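Local coordinates for protein 3-ketosteroid-delta4-5alpha-dehydrogenase (Rhodococcus jostii, PDB 4AT2) that probably catalyses the FAD-dependent introduction of the 4,5 double bond into the A ring of 5alpha-reduced 3-ketosteroids during bacterial steroid catabolism, at residues R72-L82 with A283-R291; P105-M113 with E122-S132. All coordinates share one frame; numbering follows the deposited sequence.

Interactions 1 and 2 lie on opposite sides of the chain's centre, their own centres 28 Å apart and their nearest atoms about 13 Å from each other, so they do not touch. Along the sequence interaction 2 is nested inside interaction 1: segment 72-82 comes first, the helices 105-115 and 122-130 follow, and segment 283-291 returns some 200 residues after segment 72-82. All four segments belong to the FAD binding domain. Interaction 1 brings two loops together on the adenosine and the adjoining phosphate of FAD, and most of its residues line the cofactor pocket. Interaction 2 packs two consecutive helices against each other, its Tyr128 side chain about 8 Å from the cofactor.

Interaction 1 of 2, residues R72-L82 with A283-R291; sequences RTSGWGGATAL and AAIEEHDGR. Unlike the reference sequence in segment 72-82: Thr80 (reference Ala). With FAD (flavin-adenine dinucleotide), chain D.
Arg72 and Asp289 form the salt bridge between the two loops: NH1 donates to OD2 over 2.8 Å, its N-H pointing closely at the oxygen. The acceptor lies near the guanidinium plane, yet the donor comes from above the carboxylate, 56° out of its plane. A water accepts from Arg72 NH2 and donates to the same OD2, giving that oxygen a second partner. Because CG of Arg72 stands anti to the backbone N (chi1 173°) and the chain runs extended, the guanidinium passes the FAD adenine, with N7A at its edge and Glu287 CG over one face.

Both loops also grip one phosphate oxygen. FAD O2A accepts from Ala79 N at 2.9 Å and from His288 NE2 at 2.8 Å, the latter nearly straight at 172°; Ser262, bonded to His288 ND1, probably helps orient the imidazole. Thr80, which differs from the reference sequence, donates through OG1 to FAD O1A (2.6 Å).

Apolar packing flanks this site. Ala79 CB meets Ala284 CB at 3.9 Å, and Leu82 CD1 reaches Ile285 CG2 at 3.8 Å, their side chains crossing at about a right angle.

Segment 72-82 follows strand 67-70 of the parallel five-stranded sheet, as expected of a Rossmann-type dinucleotide fold, and Trp76 packs on helix 202-214; segment 283-291 leads from helix 267-273 into helix 291-297.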
loop_
_atom_site.group_PDB
_atom_site.type_symbol
_atom_site.label_atom_id
_atom_site.label_comp_id
_atom_site.label_asym_id
_atom_site.label_seq_id
_atom_site.Cartn_x
_atom_site.Cartn_y
_atom_site.Cartn_z
ATOM N N ARG A 72 22.576 -10.319 16.494
ATOM C CA ARG A 72 22.521 -9.103 17.320
ATOM C C ARG A 72 22.275 -9.381 18.805
ATOM O O ARG A 72 22.836 -8.705 19.677
ATOM C CB ARG A 72 21.437 -8.176 16.763
ATOM C CG ARG A 72 21.133 -6.949 17.591
ATOM C CD ARG A 72 20.130 -6.107 16.824
ATOM N NE ARG A 72 19.782 -4.883 17.533
ATOM C CZ ARG A 72 19.000 -3.933 17.025
ATOM N NH1 ARG A 72 18.495 -4.066 15.801
ATOM N NH2 ARG A 72 18.731 -2.850 17.736
ATOM N N THR A 73 21.428 -10.361 19.096
ATOM C CA THR A 73 21.131 -10.705 20.494
ATOM C C THR A 73 22.154 -11.712 21.009
ATOM O O THR A 73 23.149 -11.987 20.349
ATOM C CB THR A 73 19.703 -11.270 20.666
ATOM O OG1 THR A 73 19.648 -12.587 20.113
ATOM C CG2 THR A 73 18.660 -10.384 19.976
ATOM N N SER A 74 21.906 -12.265 22.193
ATOM C CA SER A 74 22.855 -13.193 22.809
ATOM C C SER A 74 22.662 -14.648 22.368
ATOM O O SER A 74 23.443 -15.521 22.747
ATOM C CB SER A 74 22.777 -13.093 24.334
ATOM O OG SER A 74 21.479 -13.445 24.766
ATOM N N GLY A 75 21.635 -14.911 21.562
ATOM C CA GLY A 75 21.359 -16.270 21.119
ATOM C C GLY A 75 20.574 -16.368 19.827
ATOM O O GLY A 75 20.072 -15.364 19.308
ATOM N N TRP A 76 20.475 -17.589 19.303
ATOM C CA TRP A 76 19.757 -17.815 18.046
ATOM C C TRP A 76 18.272 -17.916 18.229
ATOM O O TRP A 76 17.782 -18.085 19.345
ATOM C CB TRP A 76 20.294 -19.042 17.311
ATOM C CG TRP A 76 20.322 -20.321 18.122
ATOM C CD1 TRP A 76 21.421 -20.889 18.760
ATOM C CD2 TRP A 76 19.209 -21.248 18.386
ATOM N NE1 TRP A 76 21.077 -22.062 19.383
ATOM C CE2 TRP A 76 19.767 -22.340 19.195
ATOM C CE3 TRP A 76 17.859 -21.288 18.041
ATOM C CZ2 TRP A 76 18.990 -23.405 19.636
ATOM C CZ3 TRP A 76 17.086 -22.371 18.492
ATOM C CH2 TRP A 76 17.641 -23.401 19.276
ATOM N N GLY A 77 17.536 -17.788 17.128
ATOM C CA GLY A 77 16.100 -18.043 17.142
ATOM C C GLY A 77 15.248 -16.936 16.555
ATOM O O GLY A 77 14.334 -17.211 15.767
ATOM N N GLY A 78 15.536 -15.694 16.951
ATOM C CA GLY A 78 14.773 -14.517 16.501
ATOM C C GLY A 78 13.280 -14.670 16.735
ATOM O O GLY A 78 12.855 -15.311 17.701
ATOM N N ALA A 79 12.484 -14.079 15.849
ATOM C CA ALA A 79 11.029 -14.249 15.860
ATOM C C ALA A 79 10.647 -15.690 15.548
ATOM O O ALA A 79 9.602 -16.173 15.987
ATOM C CB ALA A 79 10.379 -13.313 14.846
ATOM N N THR A 80 11.492 -16.383 14.786
ATOM C CA THR A 80 11.174 -17.753 14.384
ATOM C C THR A 80 10.927 -18.681 15.583
ATOM O O THR A 80 9.966 -19.453 15.588
ATOM C CB THR A 80 12.268 -18.336 13.460
ATOM O OG1 THR A 80 12.404 -17.497 12.298
ATOM C CG2 THR A 80 11.908 -19.748 13.025
ATOM N N ALA A 81 11.800 -18.606 16.587
ATOM C CA ALA A 81 11.700 -19.481 17.755
ATOM C C ALA A 81 10.437 -19.208 18.593
ATOM O O ALA A 81 10.026 -20.042 19.408
ATOM C CB ALA A 81 12.962 -19.360 18.611
ATOM N N LEU A 82 9.818 -18.046 18.375
ATOM C CA LEU A 82 8.587 -17.654 19.083
ATOM C C LEU A 82 7.306 -17.888 18.267
ATOM O O LEU A 82 6.189 -17.718 18.780
ATOM C CB LEU A 82 8.676 -16.184 19.514
ATOM C CG LEU A 82 9.976 -15.681 20.160
ATOM C CD1 LEU A 82 9.926 -14.179 20.391
ATOM C CD2 LEU A 82 10.273 -16.405 21.467
ATOM N N ALA A 283 4.397 -7.689 15.569
ATOM C CA ALA A 283 5.645 -8.451 15.353
ATOM C C ALA A 283 6.277 -8.895 16.670
ATOM O O ALA A 283 6.100 -8.245 17.703
ATOM C CB ALA A 283 6.648 -7.669 14.510
ATOM N N ALA A 284 7.013 -10.003 16.616
ATOM C CA ALA A 284 7.495 -10.678 17.825
ATOM C C ALA A 284 8.650 -9.975 18.534
ATOM O O ALA A 284 8.655 -9.901 19.763
ATOM C CB ALA A 284 7.866 -12.124 17.515
ATOM N N ILE A 285 9.621 -9.471 17.773
ATOM C CA ILE A 285 10.852 -8.919 18.376
ATOM C C ILE A 285 11.210 -7.511 17.891
ATOM O O ILE A 285 11.003 -7.183 16.723
ATOM C CB ILE A 285 12.062 -9.891 18.232
ATOM C CG1 ILE A 285 12.480 -10.062 16.763
ATOM C CG2 ILE A 285 11.741 -11.249 18.865
ATOM C CD1 ILE A 285 13.822 -10.752 16.563
ATOM N N GLU A 286 11.765 -6.699 18.792
ATOM C CA GLU A 286 12.121 -5.300 18.495
ATOM C C GLU A 286 13.378 -5.127 17.640
ATOM O O GLU A 286 13.631 -4.039 17.114
ATOM C CB GLU A 286 12.210 -4.449 19.773
ATOM C CG GLU A 286 13.370 -4.772 20.711
ATOM C CD GLU A 286 13.452 -3.832 21.913
ATOM O OE1 GLU A 286 12.398 -3.341 22.383
ATOM O OE2 GLU A 286 14.581 -3.584 22.397
ATOM N N GLU A 287 14.152 -6.197 17.481
ATOM C CA GLU A 287 15.310 -6.176 16.591
ATOM C C GLU A 287 14.905 -6.070 15.110
ATOM O O GLU A 287 15.758 -5.891 14.246
ATOM C CB GLU A 287 16.195 -7.402 16.833
ATOM C CG GLU A 287 16.962 -7.361 18.154
ATOM C CD GLU A 287 16.109 -7.693 19.372
ATOM O OE1 GLU A 287 15.008 -8.266 19.215
ATOM O OE2 GLU A 287 16.548 -7.380 20.500
ATOM N N HIS A 288 13.607 -6.156 14.831
ATOM C CA HIS A 288 13.091 -5.952 13.469
ATOM C C HIS A 288 12.975 -4.474 13.209
ATOM O O HIS A 288 11.881 -3.904 13.272
ATOM C CB HIS A 288 11.735 -6.643 13.300
ATOM C CG HIS A 288 11.820 -8.137 13.038
ATOM N ND1 HIS A 288 10.910 -8.789 12.289
ATOM C CD2 HIS A 288 12.747 -9.101 13.454
ATOM C CE1 HIS A 288 11.228 -10.101 12.228
ATOM N NE2 HIS A 288 12.348 -10.291 12.946
ATOM N N ASP A 289 14.107 -3.825 12.931
ATOM C CA ASP A 289 14.129 -2.359 12.812
ATOM C C ASP A 289 14.461 -1.853 11.402
ATOM O O ASP A 289 14.733 -0.665 11.212
ATOM C CB ASP A 289 15.098 -1.751 13.837
ATOM C CG ASP A 289 16.531 -2.184 13.615
ATOM O OD1 ASP A 289 16.823 -2.815 12.579
ATOM O OD2 ASP A 289 17.378 -1.877 14.488
ATOM N N GLY A 290 14.456 -2.765 10.440
ATOM C CA GLY A 290 14.606 -2.416 9.025
ATOM C C GLY A 290 16.024 -2.095 8.582
ATOM O O GLY A 290 16.237 -1.740 7.424
ATOM N N ARG A 291 16.991 -2.214 9.493
ATOM C CA ARG A 291 18.365 -1.803 9.182
ATOM C C ARG A 291 18.927 -2.431 7.904
ATOM O O ARG A 291 19.563 -1.713 7.107
ATOM C CB ARG A 291 19.310 -2.054 10.367
ATOM C CG ARG A 291 20.728 -1.497 10.187
ATOM C CD ARG A 291 20.806 -0.009 10.486
ATOM N NE ARG A 291 22.163 0.531 10.327
ATOM C CZ ARG A 291 22.545 1.739 10.739
ATOM N NH1 ARG A 291 21.675 2.545 11.352
ATOM N NH2 ARG A 291 23.791 2.156 10.536
HETATM P PA FAD D . 13.982 -13.762 12.570
HETATM O O1A FAD D . 13.603 -15.181 12.746
HETATM O O2A FAD D . 13.450 -12.764 13.509
HETATM O O5B FAD D . 15.581 -13.677 12.581
HETATM C C5B FAD D . 16.254 -12.431 12.375
HETATM C C4B FAD D . 17.487 -12.383 13.293
HETATM O O4B FAD D . 18.197 -11.185 12.910
HETATM C C3B FAD D . 17.052 -12.198 14.752
HETATM O O3B FAD D . 17.698 -13.204 15.572
HETATM C C2B FAD D . 17.517 -10.778 15.097
HETATM O O2B FAD D . 17.925 -10.696 16.489
HETATM C C1B FAD D . 18.701 -10.595 14.150
HETATM N N9A FAD D . 19.022 -9.181 13.852
HETATM C C8A FAD D . 18.194 -8.134 13.751
HETATM N N7A FAD D . 18.921 -7.057 13.458
HETATM C C5A FAD D . 20.211 -7.432 13.360
HETATM C C6A FAD D . 21.367 -6.775 13.091
HETATM N N6A FAD D . 21.325 -5.466 12.843
HETATM N N1A FAD D . 22.552 -7.408 13.064
HETATM C C2A FAD D . 22.618 -8.772 13.304
HETATM N N3A FAD D . 21.428 -9.439 13.583
HETATM C C4A FAD D . 20.258 -8.748 13.605
HETATM N N1 FAD D . 5.188 -16.959 10.403
HETATM C C2 FAD D . 4.971 -18.200 9.830
HETATM O O2 FAD D . 5.271 -18.375 8.656
HETATM N N3 FAD D . 4.419 -19.242 10.589
HETATM C C4 FAD D . 4.047 -19.025 11.917
HETATM O O4 FAD D . 3.550 -19.961 12.549
HETATM C C4X FAD D . 4.260 -17.767 12.493
HETATM N N5 FAD D . 3.891 -17.514 13.773
HETATM C C5X FAD D . 3.891 -16.245 14.224
HETATM C C6 FAD D . 3.278 -15.930 15.441
HETATM C C7 FAD D . 3.287 -14.621 15.928
HETATM C C7M FAD D . 2.654 -14.362 17.160
HETATM C C8 FAD D . 3.910 -13.599 15.180
HETATM C C8M FAD D . 3.962 -12.259 15.614
HETATM C C9 FAD D . 4.532 -13.920 13.971
HETATM C C9A FAD D . 4.505 -15.233 13.478
HETATM N N10 FAD D . 5.076 -15.545 12.289
HETATM C C10 FAD D . 4.830 -16.741 11.737
HETATM C "C1'" FAD D . 6.033 -14.643 11.597
HETATM C "C2'" FAD D . 7.458 -15.206 11.720
HETATM O "O2'" FAD D . 7.680 -15.440 13.112
HETATM C "C3'" FAD D . 8.497 -14.205 11.189
HETATM O "O3'" FAD D . 8.001 -13.459 10.063
HETATM C "C4'" FAD D . 9.779 -14.955 10.791
HETATM O "O4'" FAD D . 10.243 -15.687 11.935
HETATM C "C5'" FAD D . 10.863 -13.972 10.343
HETATM O "O5'" FAD D . 12.008 -14.728 9.904
HETATM P P FAD D . 13.424 -13.991 9.682
HETATM O O1P FAD D . 13.294 -12.921 8.687
HETATM O O2P FAD D . 14.461 -15.062 9.505
HETATM O O3P FAD D . 13.600 -13.184 11.088
HETATM O O HOH W 1 16.818 -0.990 17.068
#

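Interaction 2 of 2, residues P105-M113 with E122-S132; sequences PENMKTFMM and EEKITDYCEGS
Cys129 and Lys109 are reciprocal knobs in an antiparallel helix pair, local knobs-into-holes packing in which each is seated among four residues of the opposite helix: Lys109 among Glu122, Ile125, Thr126 and Cys129, and Cys129 among Pro105, Met108, Lys109 and Met112. The axes of segments 105-113 and 122-130 approach to 8.7 Å and their directions differ by 144°, a close, roughly antiparallel crossing.

The tight side is buried and rich in sulfur. Cys129 places SG 3.5 Å from Met108 CG and 3.6 Å from Met112 SD, while its CB lies against Pro105 O. Both methionine methyls approach the Tyr128 ring obliquely: Met108 CE is 3.8 Å from CE2. Met112 SD makes a Met-aromatic contact with this ring, 72° off its normal. The phenol itself bonds to Tyr88 O, and Tyr88 of strand 87-88 also packs against Met108 and Met112. Nearby, Ile125 CG2 fills in against Met112 CB.

The opposite flank is polar and more exposed. With CG anti to the backbone N (chi1 174°) and an extended chain, Lys109 carries its ammonium to two acceptors: NZ bonds to Thr126 OG1 at 2.8 Å and forms a salt bridge to Glu122 OE2 through that oxygen's anti lone pair. At one end Met113 bends twice, bringing CE beside Glu122 CB; at the other, Glu130 crosses Pro105 at about a right angle, and a water links its OE2 with Pro105 O, the latter bond weak.

Thr126 OG1 also donates to Glu122 O at 2.7 Å, on the opposite face of that carbonyl plane from Thr126 N.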
loop_
_atom_site.group_PDB
_atom_site.type_symbol
_atom_site.label_atom_id
_atom_site.label_comp_id
_atom_site.label_asym_id
_atom_site.label_seq_id
_atom_site.Cartn_x
_atom_site.Cartn_y
_atom_site.Cartn_z
ATOM N N PRO A 105 1.800 -28.719 -7.479
ATOM C CA PRO A 105 2.392 -27.391 -7.600
ATOM C C PRO A 105 1.510 -26.407 -8.362
ATOM O O PRO A 105 1.463 -25.232 -7.986
ATOM C CB PRO A 105 3.706 -27.655 -8.327
ATOM C CG PRO A 105 4.074 -29.035 -7.877
ATOM C CD PRO A 105 2.762 -29.775 -7.855
ATOM N N GLU A 106 0.802 -26.870 -9.395
ATOM C CA GLU A 106 -0.074 -25.967 -10.143
ATOM C C GLU A 106 -1.252 -25.488 -9.302
ATOM O O GLU A 106 -1.621 -24.312 -9.356
ATOM C CB GLU A 106 -0.568 -26.589 -11.456
ATOM C CG GLU A 106 -1.275 -25.591 -12.383
ATOM C CD GLU A 106 -0.512 -24.277 -12.584
ATOM O OE1 GLU A 106 0.699 -24.293 -12.937
ATOM O OE2 GLU A 106 -1.128 -23.206 -12.366
ATOM N N ASN A 107 -1.839 -26.404 -8.534
ATOM C CA ASN A 107 -2.962 -26.054 -7.667
ATOM C C ASN A 107 -2.525 -25.087 -6.561
ATOM O O ASN A 107 -3.207 -24.099 -6.265
ATOM C CB ASN A 107 -3.580 -27.317 -7.076
ATOM C CG ASN A 107 -4.884 -27.036 -6.370
ATOM O OD1 ASN A 107 -5.798 -26.431 -6.945
ATOM N ND2 ASN A 107 -4.974 -27.450 -5.108
ATOM N N MET A 108 -1.371 -25.374 -5.971
ATOM C CA MET A 108 -0.798 -24.502 -4.959
ATOM C C MET A 108 -0.537 -23.103 -5.521
ATOM O O MET A 108 -0.863 -22.104 -4.876
ATOM C CB MET A 108 0.484 -25.127 -4.422
ATOM C CG MET A 108 1.083 -24.402 -3.242
ATOM S SD MET A 108 2.502 -25.360 -2.695
ATOM C CE MET A 108 3.245 -24.186 -1.573
ATOM N N LYS A 109 0.041 -23.042 -6.719
ATOM C CA LYS A 109 0.344 -21.756 -7.362
ATOM C C LYS A 109 -0.946 -20.961 -7.620
ATOM O O LYS A 109 -1.011 -19.757 -7.356
ATOM C CB LYS A 109 1.124 -21.969 -8.677
ATOM C CG LYS A 109 1.331 -20.674 -9.467
ATOM C CD LYS A 109 1.937 -20.899 -10.847
ATOM C CE LYS A 109 1.788 -19.642 -11.700
ATOM N NZ LYS A 109 2.654 -19.685 -12.914
ATOM N N THR A 110 -1.980 -21.644 -8.107
ATOM C CA THR A 110 -3.254 -20.994 -8.412
ATOM C C THR A 110 -3.829 -20.362 -7.154
ATOM O O THR A 110 -4.267 -19.201 -7.168
ATOM C CB THR A 110 -4.236 -21.989 -9.051
ATOM O OG1 THR A 110 -3.670 -22.455 -10.285
ATOM C CG2 THR A 110 -5.595 -21.314 -9.344
ATOM N N PHE A 111 -3.790 -21.110 -6.059
ATOM C CA PHE A 111 -4.252 -20.560 -4.795
ATOM C C PHE A 111 -3.423 -19.345 -4.370
ATOM O O PHE A 111 -3.977 -18.300 -3.990
ATOM C CB PHE A 111 -4.244 -21.594 -3.656
ATOM C CG PHE A 111 -4.505 -20.967 -2.319
ATOM C CD1 PHE A 111 -5.806 -20.628 -1.941
ATOM C CD2 PHE A 111 -3.448 -20.621 -1.480
ATOM C CE1 PHE A 111 -6.055 -20.001 -0.728
ATOM C CE2 PHE A 111 -3.689 -19.989 -0.271
ATOM C CZ PHE A 111 -4.992 -19.684 0.107
ATOM N N MET A 112 -2.103 -19.495 -4.392
ATOM C CA MET A 112 -1.230 -18.448 -3.850
ATOM C C MET A 112 -1.325 -17.149 -4.652
ATOM O O MET A 112 -1.349 -16.069 -4.071
ATOM C CB MET A 112 0.222 -18.924 -3.762
ATOM C CG MET A 112 0.428 -19.991 -2.689
ATOM S SD MET A 112 2.128 -20.588 -2.612
ATOM C CE MET A 112 2.934 -19.272 -1.691
ATOM N N MET A 113 -1.385 -17.257 -5.977
ATOM C CA MET A 113 -1.530 -16.064 -6.833
ATOM C C MET A 113 -2.817 -15.310 -6.496
ATOM O O MET A 113 -2.835 -14.073 -6.440
ATOM C CB MET A 113 -1.514 -16.440 -8.325
ATOM C CG MET A 113 -0.168 -16.928 -8.837
ATOM S SD MET A 113 1.181 -15.754 -8.584
ATOM C CE MET A 113 0.641 -14.380 -9.605
ATOM N N GLU A 122 4.804 -13.766 -9.744
ATOM C CA GLU A 122 4.454 -15.059 -10.318
ATOM C C GLU A 122 5.675 -15.977 -10.450
ATOM O O GLU A 122 5.598 -17.177 -10.161
ATOM C CB GLU A 122 3.736 -14.908 -11.666
ATOM C CG GLU A 122 3.111 -16.220 -12.129
ATOM C CD GLU A 122 2.420 -16.137 -13.475
ATOM O OE1 GLU A 122 2.246 -15.018 -14.017
ATOM O OE2 GLU A 122 2.051 -17.211 -13.991
ATOM N N GLU A 123 6.799 -15.413 -10.873
ATOM C CA GLU A 123 8.027 -16.199 -10.980
ATOM C C GLU A 123 8.393 -16.820 -9.634
ATOM O O GLU A 123 8.700 -18.011 -9.561
ATOM C CB GLU A 123 9.194 -15.352 -11.510
ATOM C CG GLU A 123 10.477 -16.151 -11.705
ATOM C CD GLU A 123 11.725 -15.288 -11.880
ATOM O OE1 GLU A 123 11.714 -14.087 -11.565
ATOM O OE2 GLU A 123 12.751 -15.827 -12.327
ATOM N N LYS A 124 8.380 -16.006 -8.578
ATOM C CA LYS A 124 8.769 -16.486 -7.250
ATOM C C LYS A 124 7.793 -17.529 -6.721
ATOM O O LYS A 124 8.206 -18.576 -6.242
ATOM C CB LYS A 124 8.914 -15.332 -6.246
ATOM C CG LYS A 124 9.653 -15.738 -4.974
ATOM C CD LYS A 124 9.843 -14.583 -3.990
ATOM C CE LYS A 124 10.674 -13.479 -4.631
ATOM N NZ LYS A 124 11.756 -12.968 -3.756
ATOM N N ILE A 125 6.495 -17.242 -6.810
ATOM C CA ILE A 125 5.494 -18.204 -6.350
ATOM C C ILE A 125 5.584 -19.526 -7.118
ATOM O O ILE A 125 5.546 -20.595 -6.502
ATOM C CB ILE A 125 4.079 -17.600 -6.326
ATOM C CG1 ILE A 125 3.984 -16.635 -5.127
ATOM C CG2 ILE A 125 3.019 -18.693 -6.227
ATOM C CD1 ILE A 125 2.705 -15.823 -5.057
ATOM N N THR A 126 5.750 -19.452 -8.438
ATOM C CA THR A 126 5.884 -20.666 -9.269
ATOM C C THR A 126 7.068 -21.507 -8.787
ATOM O O THR A 126 6.941 -22.721 -8.547
ATOM C CB THR A 126 6.008 -20.327 -10.774
ATOM O OG1 THR A 126 4.879 -19.546 -11.169
ATOM C CG2 THR A 126 6.026 -21.598 -11.631
ATOM N N ASP A 127 8.200 -20.836 -8.608
ATOM C CA ASP A 127 9.422 -21.453 -8.123
ATOM C C ASP A 127 9.236 -22.096 -6.733
ATOM O O ASP A 127 9.634 -23.236 -6.506
ATOM C CB ASP A 127 10.511 -20.375 -8.100
ATOM C CG ASP A 127 11.806 -20.866 -7.531
ATOM O OD1 ASP A 127 12.449 -21.717 -8.173
ATOM O OD2 ASP A 127 12.202 -20.367 -6.465
ATOM N N TYR A 128 8.625 -21.355 -5.813
ATOM C CA TYR A 128 8.344 -21.853 -4.470
ATOM C C TYR A 128 7.463 -23.102 -4.517
ATOM O O TYR A 128 7.685 -24.060 -3.760
ATOM C CB TYR A 128 7.642 -20.739 -3.691
ATOM C CG TYR A 128 7.394 -21.017 -2.225
ATOM C CD1 TYR A 128 8.405 -20.862 -1.279
ATOM C CD2 TYR A 128 6.123 -21.394 -1.784
ATOM C CE1 TYR A 128 8.164 -21.098 0.072
ATOM C CE2 TYR A 128 5.872 -21.634 -0.445
ATOM C CZ TYR A 128 6.891 -21.482 0.474
ATOM O OH TYR A 128 6.634 -21.714 1.800
ATOM N N CYS A 129 6.467 -23.094 -5.397
ATOM C CA CYS A 129 5.540 -24.224 -5.491
ATOM C C CYS A 129 6.195 -25.457 -6.111
ATOM O O CYS A 129 5.997 -26.589 -5.642
ATOM C CB CYS A 129 4.294 -23.827 -6.282
ATOM S SG CYS A 129 3.277 -22.658 -5.368
ATOM N N GLU A 130 6.969 -25.243 -7.168
ATOM C CA GLU A 130 7.626 -26.358 -7.840
ATOM C C GLU A 130 8.657 -27.049 -6.947
ATOM O O GLU A 130 8.911 -28.252 -7.098
ATOM C CB GLU A 130 8.253 -25.911 -9.161
ATOM C CG GLU A 130 7.242 -25.499 -10.221
ATOM C CD GLU A 130 6.308 -26.617 -10.686
ATOM O OE1 GLU A 130 6.688 -27.812 -10.652
ATOM O OE2 GLU A 130 5.177 -26.291 -11.115
ATOM N N GLY A 131 9.241 -26.297 -6.013
ATOM C CA GLY A 131 10.250 -26.854 -5.109
ATOM C C GLY A 131 9.729 -27.246 -3.731
ATOM O O GLY A 131 10.518 -27.604 -2.853
ATOM N N SER A 132 8.408 -27.187 -3.536
ATOM C CA SER A 132 7.841 -27.309 -2.178
ATOM C C SER A 132 8.006 -28.695 -1.542
ATOM O O SER A 132 8.407 -28.813 -0.381
ATOM C CB SER A 132 6.368 -26.880 -2.152
ATOM O OG SER A 132 5.976 -26.539 -0.825
HETATM O O HOH W 2 3.485 -24.137 -10.126
#